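Local coordinates for genome polyprotein (Chicken sicinivirus JSY, PDB 6QWT), which is represented here by its 3Dpol part, an RNA-dependent RNA polymerase that probably copies the viral RNA genome, at residues P11-P16 against A110-C115; D49-A54 against T155-E160; I71-L76 against A315-P320; S206-D211 against L303-N308. All coordinates share one frame; numbering follows the deposited sequence.

Contact 1: residues P11-P16 against A110-C115; sequences PPPHVP and AGYPWC
Y112 reaches across to the proline run with its hydroxyl, donating a hydrogen bond of 2.6 Å from OH to P11 O. The hydroxyl comes in bent, at a C=O...O angle of 125°, and lies 42° above the carbonyl plane, while P11 O itself sits at the edge of the tyrosine ring, near its plane. The hydroxyl also touches the P11 ring, with P11 CD 3.6 Å from Y112 OH. Further along the run P13 CD approaches Y112 CE1 obliquely, at 4.1 Å, so the ring is met by two prolines of an extended segment. A first torsion that puts CG opposite the backbone N (chi1 -163°) extends the phenol toward the prolines. Behind it the peptide bond to P113 is cis, and P113 CB packs over one ring face, 3.7 Å above the plane and offset toward the rim. The backbone bond from C115 N to G111 O closes the turn around these residues. Y112 also touches T154, and P13 lies on V281, both on the fingers sheet. P11-P13 have no N-H, so they offer the phenol acceptors and apolar surface, with the tyrosine supplying the proton.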
loop_
_atom_site.group_PDB
_atom_site.type_symbol
_atom_site.label_atom_id
_atom_site.label_comp_id
_atom_site.label_asym_id
_atom_site.label_seq_id
_atom_site.Cartn_x
_atom_site.Cartn_y
_atom_site.Cartn_z
ATOM N N PRO A 11 -7.515 13.876 24.693
ATOM C CA PRO A 11 -7.131 15.120 24.018
ATOM C C PRO A 11 -6.932 14.883 22.532
ATOM O O PRO A 11 -6.314 13.884 22.134
ATOM C CB PRO A 11 -5.812 15.510 24.705
ATOM C CG PRO A 11 -5.797 14.739 25.993
ATOM C CD PRO A 11 -6.516 13.459 25.694
ATOM N N PRO A 12 -7.445 15.765 21.681
ATOM C CA PRO A 12 -7.342 15.550 20.237
ATOM C C PRO A 12 -5.949 15.876 19.729
ATOM O O PRO A 12 -5.264 16.755 20.277
ATOM C CB PRO A 12 -8.387 16.518 19.665
ATOM C CG PRO A 12 -8.457 17.616 20.666
ATOM C CD PRO A 12 -8.217 16.977 22.011
ATOM N N PRO A 13 -5.489 15.182 18.694
ATOM C CA PRO A 13 -4.218 15.538 18.056
ATOM C C PRO A 13 -4.406 16.669 17.051
ATOM O O PRO A 13 -5.522 17.085 16.738
ATOM C CB PRO A 13 -3.802 14.240 17.358
ATOM C CG PRO A 13 -5.099 13.582 17.024
ATOM C CD PRO A 13 -6.065 13.949 18.127
ATOM N N HIS A 14 -3.280 17.166 16.544
ATOM C CA HIS A 14 -3.273 18.270 15.595
ATOM C C HIS A 14 -2.999 17.764 14.184
ATOM O O HIS A 14 -2.101 16.944 13.971
ATOM C CB HIS A 14 -2.226 19.317 15.980
ATOM C CG HIS A 14 -2.047 20.392 14.954
ATOM N ND1 HIS A 14 -3.063 21.253 14.594
ATOM C CD2 HIS A 14 -0.973 20.742 14.206
ATOM C CE1 HIS A 14 -2.623 22.087 13.669
ATOM N NE2 HIS A 14 -1.357 21.800 13.417
ATOM N N VAL A 15 -3.775 18.263 13.225
ATOM C CA VAL A 15 -3.600 17.926 11.814
ATOM C C VAL A 15 -2.653 18.957 11.204
ATOM O O VAL A 15 -3.022 20.142 11.120
ATOM C CB VAL A 15 -4.942 17.899 11.071
ATOM C CG1 VAL A 15 -4.730 17.584 9.597
ATOM C CG2 VAL A 15 -5.887 16.888 11.711
ATOM N N PRO A 16 -1.450 18.570 10.780
ATOM C CA PRO A 16 -0.530 19.546 10.179
ATOM C C PRO A 16 -1.131 20.171 8.925
ATOM O O PRO A 16 -1.634 19.471 8.042
ATOM C CB PRO A 16 0.716 18.710 9.858
ATOM C CG PRO A 16 0.633 17.524 10.779
ATOM C CD PRO A 16 -0.837 17.236 10.915
ATOM N N ALA A 110 4.127 6.651 17.176
ATOM C CA ALA A 110 3.615 5.702 18.153
ATOM C C ALA A 110 2.094 5.619 18.153
ATOM O O ALA A 110 1.539 4.704 18.771
ATOM C CB ALA A 110 4.115 6.064 19.552
ATOM N N GLY A 111 1.412 6.542 17.476
ATOM C CA GLY A 111 -0.031 6.508 17.394
ATOM C C GLY A 111 -0.703 6.995 18.662
ATOM O O GLY A 111 -0.070 7.294 19.676
ATOM N N TYR A 112 -2.033 7.063 18.593
ATOM C CA TYR A 112 -2.844 7.585 19.685
ATOM C C TYR A 112 -3.041 6.520 20.766
ATOM O O TYR A 112 -3.328 5.364 20.449
ATOM C CB TYR A 112 -4.203 8.045 19.161
ATOM C CG TYR A 112 -4.925 8.957 20.115
ATOM C CD1 TYR A 112 -4.638 10.316 20.153
ATOM C CD2 TYR A 112 -5.877 8.460 20.996
ATOM C CE1 TYR A 112 -5.286 11.155 21.036
ATOM C CE2 TYR A 112 -6.529 9.290 21.880
ATOM C CZ TYR A 112 -6.230 10.637 21.895
ATOM O OH TYR A 112 -6.878 11.467 22.772
ATOM N N PRO A 113 -2.917 6.885 22.055
ATOM C CA PRO A 113 -2.632 8.240 22.541
ATOM C C PRO A 113 -1.150 8.527 22.785
ATOM O O PRO A 113 -0.829 9.620 23.252
ATOM C CB PRO A 113 -3.403 8.288 23.861
ATOM C CG PRO A 113 -3.274 6.887 24.384
ATOM C CD PRO A 113 -3.236 5.971 23.169
ATOM N N TRP A 114 -0.272 7.564 22.480
ATOM C CA TRP A 114 1.150 7.742 22.758
ATOM C C TRP A 114 1.719 8.952 22.025
ATOM O O TRP A 114 2.485 9.734 22.602
ATOM C CB TRP A 114 1.929 6.485 22.368
ATOM C CG TRP A 114 1.269 5.193 22.749
ATOM C CD1 TRP A 114 0.462 4.421 21.961
ATOM C CD2 TRP A 114 1.375 4.511 24.006
ATOM N NE1 TRP A 114 0.053 3.308 22.654
ATOM C CE2 TRP A 114 0.599 3.338 23.911
ATOM C CE3 TRP A 114 2.045 4.781 25.202
ATOM C CZ2 TRP A 114 0.476 2.437 24.966
ATOM C CZ3 TRP A 114 1.923 3.885 26.249
ATOM C CH2 TRP A 114 1.144 2.727 26.125
ATOM N N CYS A 115 1.339 9.138 20.760
ATOM C CA CYS A 115 1.910 10.173 19.902
ATOM C C CYS A 115 1.596 11.580 20.400
ATOM O O CYS A 115 1.916 12.571 19.736
ATOM C CB CYS A 115 1.392 10.009 18.475
ATOM S SG CYS A 115 -0.367 10.374 18.341
#

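Contact 2: residues D49-A54 against T155-E160; sequences DVDQVA and TFLKDE
Helix 50-54, with V50 and A54 facing L157, passes strand 155-157 at an axis distance of 10.5 Å and an angle of 114° between the chain directions, and no hydrogen bond spans the two segments. L157 is the whole of the strand's contribution, and its two methyl groups divide the helix face between them. CD2 meets A54 CB at 3.8 Å, where the backbones come nearest, while CD1 faces V50 CG2 tip to tip at 4.2 Å. The leucine holds CG opposite its carbonyl carbon (chi1 -57°), which sends the branched end out from the strand. V50 presents CG2 because that methyl lies opposite the backbone N, leaving CG1 in the cramped place between N and carbonyl carbon (chi1 60°). D51 crosses L157 at about a right angle and brings OD2 within 3.8 Å of L157 CD1. That carboxylate oxygen is engaged elsewhere, in a salt bridge to R17, so the methyl lies beside an ion pair; R17 touches L157 as well. D49 caps the helix start, accepting a weak bond of 3.3 Å from D51 N to D49 OD1. On the strand side, F282 and L174 flank L157 from the neighbouring strands, and T155 and F156 make backbone bonds to those strands. A short helix laid through one leucine against a mixed sheet is consistent with the fingers of the polymerase right hand, where K158, D159 and E160 probably begin the equivalent of motif F of picornaviral polymerases.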
loop_
_atom_site.group_PDB
_atom_site.type_symbol
_atom_site.label_atom_id
_atom_site.label_comp_id
_atom_site.label_asym_id
_atom_site.label_seq_id
_atom_site.Cartn_x
_atom_site.Cartn_y
_atom_site.Cartn_z
ATOM N N ASP A 49 -12.767 23.171 -0.486
ATOM C CA ASP A 49 -12.444 22.909 0.911
ATOM C C ASP A 49 -11.841 21.513 1.001
ATOM O O ASP A 49 -12.515 20.524 0.696
ATOM C CB ASP A 49 -13.698 23.025 1.778
ATOM C CG ASP A 49 -13.408 22.919 3.264
ATOM O OD1 ASP A 49 -12.251 22.640 3.636
ATOM O OD2 ASP A 49 -14.349 23.116 4.061
ATOM N N VAL A 50 -10.574 21.438 1.422
ATOM C CA VAL A 50 -9.852 20.171 1.356
ATOM C C VAL A 50 -10.428 19.162 2.349
ATOM O O VAL A 50 -10.542 17.969 2.042
ATOM C CB VAL A 50 -8.341 20.400 1.567
ATOM C CG1 VAL A 50 -8.056 21.026 2.927
ATOM C CG2 VAL A 50 -7.576 19.096 1.398
ATOM N N ASP A 51 -10.816 19.617 3.547
ATOM C CA ASP A 51 -11.424 18.705 4.510
ATOM C C ASP A 51 -12.717 18.106 3.968
ATOM O O ASP A 51 -13.072 16.974 4.316
ATOM C CB ASP A 51 -11.685 19.423 5.836
ATOM C CG ASP A 51 -10.415 19.663 6.633
ATOM O OD1 ASP A 51 -10.515 20.105 7.797
ATOM O OD2 ASP A 51 -9.316 19.415 6.094
ATOM N N GLN A 52 -13.425 18.843 3.112
ATOM C CA GLN A 52 -14.637 18.328 2.487
ATOM C C GLN A 52 -14.306 17.375 1.341
ATOM O O GLN A 52 -14.882 16.285 1.240
ATOM C CB GLN A 52 -15.499 19.494 1.997
ATOM C CG GLN A 52 -16.931 19.128 1.646
ATOM C CD GLN A 52 -17.070 18.617 0.225
ATOM O OE1 GLN A 52 -16.435 19.134 -0.699
ATOM N NE2 GLN A 52 -17.897 17.593 0.042
ATOM N N VAL A 53 -13.369 17.765 0.474
ATOM C CA VAL A 53 -13.028 16.927 -0.673
ATOM C C VAL A 53 -12.343 15.641 -0.222
ATOM O O VAL A 53 -12.598 14.564 -0.771
ATOM C CB VAL A 53 -12.157 17.714 -1.670
ATOM C CG1 VAL A 53 -11.761 16.831 -2.847
ATOM C CG2 VAL A 53 -12.894 18.961 -2.150
ATOM N N ALA A 54 -11.471 15.726 0.789
ATOM C CA ALA A 54 -10.722 14.546 1.217
ATOM C C ALA A 54 -11.633 13.458 1.777
ATOM O O ALA A 54 -11.283 12.275 1.733
ATOM C CB ALA A 54 -9.666 14.932 2.254
ATOM N N THR A 155 -5.872 10.101 11.865
ATOM C CA THR A 155 -6.104 10.440 10.465
ATOM C C THR A 155 -5.494 11.800 10.149
ATOM O O THR A 155 -5.722 12.772 10.878
ATOM C CB THR A 155 -7.602 10.455 10.147
ATOM O OG1 THR A 155 -8.174 9.183 10.473
ATOM C CG2 THR A 155 -7.836 10.753 8.673
ATOM N N PHE A 156 -4.732 11.866 9.061
ATOM C CA PHE A 156 -4.123 13.103 8.598
ATOM C C PHE A 156 -4.311 13.238 7.094
ATOM O O PHE A 156 -4.623 12.271 6.393
ATOM C CB PHE A 156 -2.621 13.160 8.929
ATOM C CG PHE A 156 -2.317 13.091 10.399
ATOM C CD1 PHE A 156 -2.664 14.135 11.242
ATOM C CD2 PHE A 156 -1.673 11.986 10.937
ATOM C CE1 PHE A 156 -2.381 14.077 12.595
ATOM C CE2 PHE A 156 -1.389 11.921 12.290
ATOM C CZ PHE A 156 -1.743 12.968 13.119
ATOM N N LEU A 157 -4.125 14.459 6.605
ATOM C CA LEU A 157 -4.000 14.692 5.174
ATOM C C LEU A 157 -2.587 14.327 4.734
ATOM O O LEU A 157 -1.601 14.741 5.357
ATOM C CB LEU A 157 -4.311 16.151 4.847
ATOM C CG LEU A 157 -5.685 16.638 5.308
ATOM C CD1 LEU A 157 -5.842 18.135 5.079
ATOM C CD2 LEU A 157 -6.783 15.862 4.599
ATOM N N LYS A 158 -2.489 13.531 3.676
ATOM C CA LYS A 158 -1.194 13.001 3.262
ATOM C C LYS A 158 -0.399 14.085 2.548
ATOM O O LYS A 158 -0.788 14.550 1.471
ATOM C CB LYS A 158 -1.365 11.775 2.370
ATOM C CG LYS A 158 -0.041 11.071 2.089
ATOM C CD LYS A 158 -0.186 9.822 1.227
ATOM C CE LYS A 158 0.778 8.744 1.718
ATOM N NZ LYS A 158 0.083 7.434 1.828
ATOM N N ASP A 159 0.726 14.468 3.141
ATOM C CA ASP A 159 1.631 15.467 2.584
ATOM C C ASP A 159 2.487 14.802 1.512
ATOM O O ASP A 159 3.399 14.030 1.828
ATOM C CB ASP A 159 2.481 16.047 3.708
ATOM C CG ASP A 159 3.340 17.224 3.267
ATOM O OD1 ASP A 159 4.133 17.694 4.112
ATOM O OD2 ASP A 159 3.239 17.680 2.102
ATOM N N GLU A 160 2.190 15.087 0.244
ATOM C CA GLU A 160 2.852 14.410 -0.865
ATOM C C GLU A 160 2.665 15.225 -2.137
ATOM O O GLU A 160 1.777 16.075 -2.224
ATOM C CB GLU A 160 2.304 12.993 -1.069
ATOM C CG GLU A 160 0.988 12.966 -1.846
ATOM C CD GLU A 160 0.277 11.628 -1.774
ATOM O OE1 GLU A 160 -0.971 11.623 -1.684
ATOM O OE2 GLU A 160 0.963 10.585 -1.813
#

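Contact 3: residues I71-L76 against A315-P320; sequences IPAVKL and AMLTHP
L317 lies in the type I turn M316-H319 at the C-terminal end of helix 298-316, the motif B helix of the polymerase palm, and from there it plugs against helix 70-81. One methyl does most of the work. L317 CD1 sits on the backbone between P72 and A73, 3.5 Å from A73 N, and is flanked by two beta carbons: P72 CB and A73 CB each stand 3.9 Å from it. The other methyl, L317 CD2, meets L76 CD2, one turn on from A73, at 4.3 Å. With CG opposite the carbonyl carbon and chi2 at 169°, CD1 is directed at the P72-A73 backbone, while CD2 stays farther out, beside the end of L76. The side chains meet through carbon alone, and no hydrogen bond joins the segments. In the fold the contact joins a helix from the N-terminal part of the chain to the C-terminal end of the palm helix, and the same face is extended by L313, one turn earlier, which touches A73 and L76. F322 lies on L317 from the loop beyond. The turn carrying the leucine is tied back by T318, whose OG1 bonds to A315 O at 2.8 Å, with a C=O...O angle of 147° and the hydroxyl tilted 21° from the carbonyl plane. A315 packs with I349 and F352 of helix 346-356, while V74 packs on L248 of helix 243-256.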
loop_
_atom_site.group_PDB
_atom_site.type_symbol
_atom_site.label_atom_id
_atom_site.label_comp_id
_atom_site.label_asym_id
_atom_site.label_seq_id
_atom_site.Cartn_x
_atom_site.Cartn_y
_atom_site.Cartn_z
ATOM N N ILE A 71 -19.081 -15.553 -1.728
ATOM C CA ILE A 71 -18.644 -16.738 -0.982
ATOM C C ILE A 71 -17.906 -17.731 -1.873
ATOM O O ILE A 71 -16.861 -18.250 -1.447
ATOM C CB ILE A 71 -19.839 -17.378 -0.253
ATOM C CG1 ILE A 71 -20.483 -16.380 0.713
ATOM C CG2 ILE A 71 -19.406 -18.667 0.453
ATOM C CD1 ILE A 71 -19.988 -16.479 2.119
ATOM N N PRO A 72 -18.380 -18.057 -3.084
ATOM C CA PRO A 72 -17.554 -18.897 -3.968
ATOM C C PRO A 72 -16.173 -18.317 -4.231
ATOM O O PRO A 72 -15.196 -19.074 -4.303
ATOM C CB PRO A 72 -18.397 -18.978 -5.249
ATOM C CG PRO A 72 -19.792 -18.825 -4.775
ATOM C CD PRO A 72 -19.720 -17.827 -3.658
ATOM N N ALA A 73 -16.060 -16.992 -4.369
ATOM C CA ALA A 73 -14.751 -16.387 -4.601
ATOM C C ALA A 73 -13.842 -16.567 -3.396
ATOM O O ALA A 73 -12.641 -16.816 -3.548
ATOM C CB ALA A 73 -14.904 -14.903 -4.937
ATOM N N VAL A 74 -14.400 -16.448 -2.188
ATOM C CA VAL A 74 -13.620 -16.686 -0.975
ATOM C C VAL A 74 -13.049 -18.100 -0.983
ATOM O O VAL A 74 -11.849 -18.306 -0.766
ATOM C CB VAL A 74 -14.479 -16.431 0.278
ATOM C CG1 VAL A 74 -13.736 -16.874 1.528
ATOM C CG2 VAL A 74 -14.873 -14.962 0.370
ATOM N N LYS A 75 -13.903 -19.092 -1.244
ATOM C CA LYS A 75 -13.448 -20.477 -1.277
ATOM C C LYS A 75 -12.413 -20.695 -2.372
ATOM O O LYS A 75 -11.417 -21.397 -2.163
ATOM C CB LYS A 75 -14.641 -21.414 -1.474
ATOM C CG LYS A 75 -15.711 -21.286 -0.401
ATOM C CD LYS A 75 -15.148 -21.612 0.972
ATOM C CE LYS A 75 -16.193 -21.430 2.058
ATOM N NZ LYS A 75 -15.664 -21.837 3.389
ATOM N N LEU A 76 -12.625 -20.094 -3.544
ATOM C CA LEU A 76 -11.689 -20.267 -4.650
ATOM C C LEU A 76 -10.312 -19.719 -4.298
ATOM O O LEU A 76 -9.290 -20.379 -4.526
ATOM C CB LEU A 76 -12.233 -19.587 -5.906
ATOM C CG LEU A 76 -11.360 -19.720 -7.155
ATOM C CD1 LEU A 76 -11.117 -21.190 -7.483
ATOM C CD2 LEU A 76 -12.004 -18.999 -8.327
ATOM N N ALA A 315 -15.992 -11.228 -9.446
ATOM C CA ALA A 315 -16.416 -10.666 -10.724
ATOM C C ALA A 315 -16.200 -11.650 -11.866
ATOM O O ALA A 315 -17.069 -11.805 -12.733
ATOM C CB ALA A 315 -15.657 -9.366 -11.003
ATOM N N MET A 316 -15.047 -12.319 -11.885
ATOM C CA MET A 316 -14.754 -13.252 -12.964
ATOM C C MET A 316 -15.632 -14.497 -12.881
ATOM O O MET A 316 -15.963 -15.089 -13.916
ATOM C CB MET A 316 -13.264 -13.612 -12.936
ATOM C CG MET A 316 -12.343 -12.384 -12.925
ATOM S SD MET A 316 -10.564 -12.732 -12.806
ATOM C CE MET A 316 -10.597 -14.281 -11.935
ATOM N N LEU A 317 -16.046 -14.886 -11.672
ATOM C CA LEU A 317 -16.893 -16.061 -11.507
ATOM C C LEU A 317 -18.258 -15.898 -12.164
ATOM O O LEU A 317 -18.925 -16.902 -12.431
ATOM C CB LEU A 317 -17.065 -16.378 -10.021
ATOM C CG LEU A 317 -15.932 -17.192 -9.396
ATOM C CD1 LEU A 317 -16.075 -17.225 -7.884
ATOM C CD2 LEU A 317 -15.901 -18.598 -9.977
ATOM N N THR A 318 -18.694 -14.665 -12.421
ATOM C CA THR A 318 -19.953 -14.436 -13.116
ATOM C C THR A 318 -19.813 -14.479 -14.634
ATOM O O THR A 318 -20.828 -14.419 -15.335
ATOM C CB THR A 318 -20.562 -13.089 -12.701
ATOM O OG1 THR A 318 -19.813 -12.020 -13.289
ATOM C CG2 THR A 318 -20.554 -12.939 -11.184
ATOM N N HIS A 319 -18.596 -14.585 -15.155
ATOM C CA HIS A 319 -18.412 -14.666 -16.599
ATOM C C HIS A 319 -18.672 -16.090 -17.080
ATOM O O HIS A 319 -18.149 -17.041 -16.490
ATOM C CB HIS A 319 -17.005 -14.231 -16.994
ATOM C CG HIS A 319 -16.851 -13.954 -18.458
ATOM N ND1 HIS A 319 -16.793 -14.955 -19.406
ATOM C CD2 HIS A 319 -16.756 -12.787 -19.139
ATOM C CE1 HIS A 319 -16.662 -14.418 -20.605
ATOM N NE2 HIS A 319 -16.636 -13.103 -20.471
ATOM N N PRO A 320 -19.454 -16.275 -18.147
ATOM C CA PRO A 320 -19.794 -17.642 -18.576
ATOM C C PRO A 320 -18.594 -18.473 -19.002
ATOM O O PRO A 320 -18.621 -19.701 -18.853
ATOM C CB PRO A 320 -20.765 -17.410 -19.746
ATOM C CG PRO A 320 -20.480 -16.010 -20.215
ATOM C CD PRO A 320 -20.104 -15.248 -18.980
#

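Contact 4: residues S206-D211 against L303-N308; sequences SAVGCD and LNSMVN
S206 and S305 bring their hydroxyls together by different torsions: in S206, OG stands opposite the backbone N (chi1 171°) and reaches out from the loop, whereas in S305 it stands opposite the carbonyl carbon (chi1 -70°) and lies back along the helix. The two OG atoms, S206 OG and S305 OG, are 3.2 Å apart, a weak hydrogen bond that is not settled, because the S206 proton has another acceptor within reach. The stronger partner of S305 OG is the carbonyl O of S301, one turn earlier in its own helix. Loop and helix run close enough here for S206 CB and S305 CB to stand 3.7 Å apart. V208 CG2 comes over the hydroxyl to 3.5 Å from S305 OG, and both V208 and S206 also rest on I302. A methyl thus packs against the buried S305 hydroxyl. The loop includes the type II turn A207-C210, closed by a bond of 3.1 Å from C210 N to A207 O, with G209 at its third position at positive phi, 89°. This is the palm of the polymerase: helix 298-316 carries motif B, and both segments are tied to the motif C hairpin, A207 by backbone bonding with C331 and N308 ND2 by a bond to G333 O. N304, which turns its end away from the loop, lies on D238, an arrangement consistent with the motif A and motif B pair that recognises the ribose in related picornaviral polymerases.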
loop_
_atom_site.group_PDB
_atom_site.type_symbol
_atom_site.label_atom_id
_atom_site.label_comp_id
_atom_site.label_asym_id
_atom_site.label_seq_id
_atom_site.Cartn_x
_atom_site.Cartn_y
_atom_site.Cartn_z
ATOM N N SER A 206 -0.478 -11.791 -4.154
ATOM C CA SER A 206 -0.051 -10.573 -3.482
ATOM C C SER A 206 1.402 -10.259 -3.810
ATOM O O SER A 206 2.266 -11.142 -3.769
ATOM C CB SER A 206 -0.220 -10.694 -1.966
ATOM O OG SER A 206 0.373 -9.593 -1.308
ATOM N N ALA A 207 1.665 -8.991 -4.120
ATOM C CA ALA A 207 3.011 -8.502 -4.370
ATOM C C ALA A 207 3.594 -7.760 -3.173
ATOM O O ALA A 207 4.686 -7.195 -3.282
ATOM C CB ALA A 207 3.023 -7.593 -5.601
ATOM N N VAL A 208 2.892 -7.752 -2.037
ATOM C CA VAL A 208 3.377 -7.043 -0.858
ATOM C C VAL A 208 4.679 -7.669 -0.381
ATOM O O VAL A 208 4.805 -8.898 -0.287
ATOM C CB VAL A 208 2.309 -7.055 0.245
ATOM C CG1 VAL A 208 2.865 -6.472 1.537
ATOM C CG2 VAL A 208 1.073 -6.295 -0.214
ATOM N N GLY A 209 5.660 -6.820 -0.075
ATOM C CA GLY A 209 6.981 -7.270 0.303
ATOM C C GLY A 209 7.937 -7.459 -0.853
ATOM O O GLY A 209 9.060 -7.929 -0.637
ATOM N N CYS A 210 7.533 -7.108 -2.068
ATOM C CA CYS A 210 8.383 -7.315 -3.226
ATOM C C CYS A 210 9.471 -6.254 -3.304
ATOM O O CYS A 210 9.324 -5.134 -2.805
ATOM C CB CYS A 210 7.563 -7.291 -4.513
ATOM S SG CYS A 210 7.086 -5.632 -5.027
ATOM N N ASP A 211 10.580 -6.633 -3.926
ATOM C CA ASP A 211 11.655 -5.718 -4.285
ATOM C C ASP A 211 11.641 -5.597 -5.801
ATOM O O ASP A 211 12.053 -6.536 -6.498
ATOM C CB ASP A 211 13.005 -6.246 -3.789
ATOM C CG ASP A 211 14.143 -5.285 -4.056
ATOM O OD1 ASP A 211 13.904 -4.059 -4.053
ATOM O OD2 ASP A 211 15.279 -5.761 -4.265
ATOM N N LEU A 303 -3.887 -7.768 3.973
ATOM C CA LEU A 303 -5.317 -8.055 3.962
ATOM C C LEU A 303 -6.024 -7.363 2.801
ATOM O O LEU A 303 -7.001 -7.899 2.269
ATOM C CB LEU A 303 -5.943 -7.644 5.296
ATOM C CG LEU A 303 -5.272 -8.257 6.531
ATOM C CD1 LEU A 303 -5.942 -7.792 7.814
ATOM C CD2 LEU A 303 -5.271 -9.777 6.448
ATOM N N ASN A 304 -5.548 -6.182 2.396
ATOM C CA ASN A 304 -6.112 -5.523 1.222
ATOM C C ASN A 304 -5.878 -6.346 -0.038
ATOM O O ASN A 304 -6.757 -6.429 -0.903
ATOM C CB ASN A 304 -5.516 -4.127 1.055
ATOM C CG ASN A 304 -6.370 -3.050 1.691
ATOM O OD1 ASN A 304 -6.965 -3.254 2.752
ATOM N ND2 ASN A 304 -6.436 -1.892 1.044
ATOM N N SER A 305 -4.686 -6.941 -0.164
ATOM C CA SER A 305 -4.401 -7.829 -1.290
ATOM C C SER A 305 -5.409 -8.963 -1.352
ATOM O O SER A 305 -5.963 -9.265 -2.416
ATOM C CB SER A 305 -2.987 -8.398 -1.177
ATOM O OG SER A 305 -2.009 -7.403 -1.400
ATOM N N MET A 306 -5.649 -9.615 -0.213
ATOM C CA MET A 306 -6.630 -10.691 -0.176
ATOM C C MET A 306 -8.014 -10.178 -0.549
ATOM O O MET A 306 -8.714 -10.804 -1.349
ATOM C CB MET A 306 -6.625 -11.350 1.203
ATOM C CG MET A 306 -5.244 -11.851 1.601
ATOM S SD MET A 306 -5.150 -12.643 3.220
ATOM C CE MET A 306 -6.385 -13.895 3.058
ATOM N N VAL A 307 -8.408 -9.018 -0.011
ATOM C CA VAL A 307 -9.687 -8.410 -0.380
ATOM C C VAL A 307 -9.760 -8.200 -1.888
ATOM O O VAL A 307 -10.764 -8.523 -2.535
ATOM C CB VAL A 307 -9.890 -7.084 0.375
ATOM C CG1 VAL A 307 -11.022 -6.277 -0.260
ATOM C CG2 VAL A 307 -10.166 -7.339 1.843
ATOM N N ASN A 308 -8.696 -7.648 -2.465
ATOM C CA ASN A 308 -8.680 -7.395 -3.901
ATOM C C ASN A 308 -8.793 -8.692 -4.695
ATOM O O ASN A 308 -9.553 -8.768 -5.667
ATOM C CB ASN A 308 -7.404 -6.641 -4.262
ATOM C CG ASN A 308 -7.575 -5.752 -5.462
ATOM O OD1 ASN A 308 -8.480 -5.950 -6.272
ATOM N ND2 ASN A 308 -6.731 -4.732 -5.565
#

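In the fold
Contacts 1 and 2 touch in the fingers: their centres are 16 Å apart, and F156 of strand 152-157 packs on the proline-rich segment, with P16 CD 3.6 Å from F156 CD1. Contacts 3 and 4 share helix 298-316. Contact 4 sits at its middle, contact 3 at its C-terminal end; their centres are 19 Å apart and their nearest atoms about 8 Å. Contact 4 lies deepest, with its centre 8 Å from that of the chain, beside the motif C hairpin of the probable active site. Nearest atoms of contacts 2 and 4 are about 11 Å apart. Contacts 1 and 3, on opposite sides of the chain's centre, lie 42 Å apart between centres.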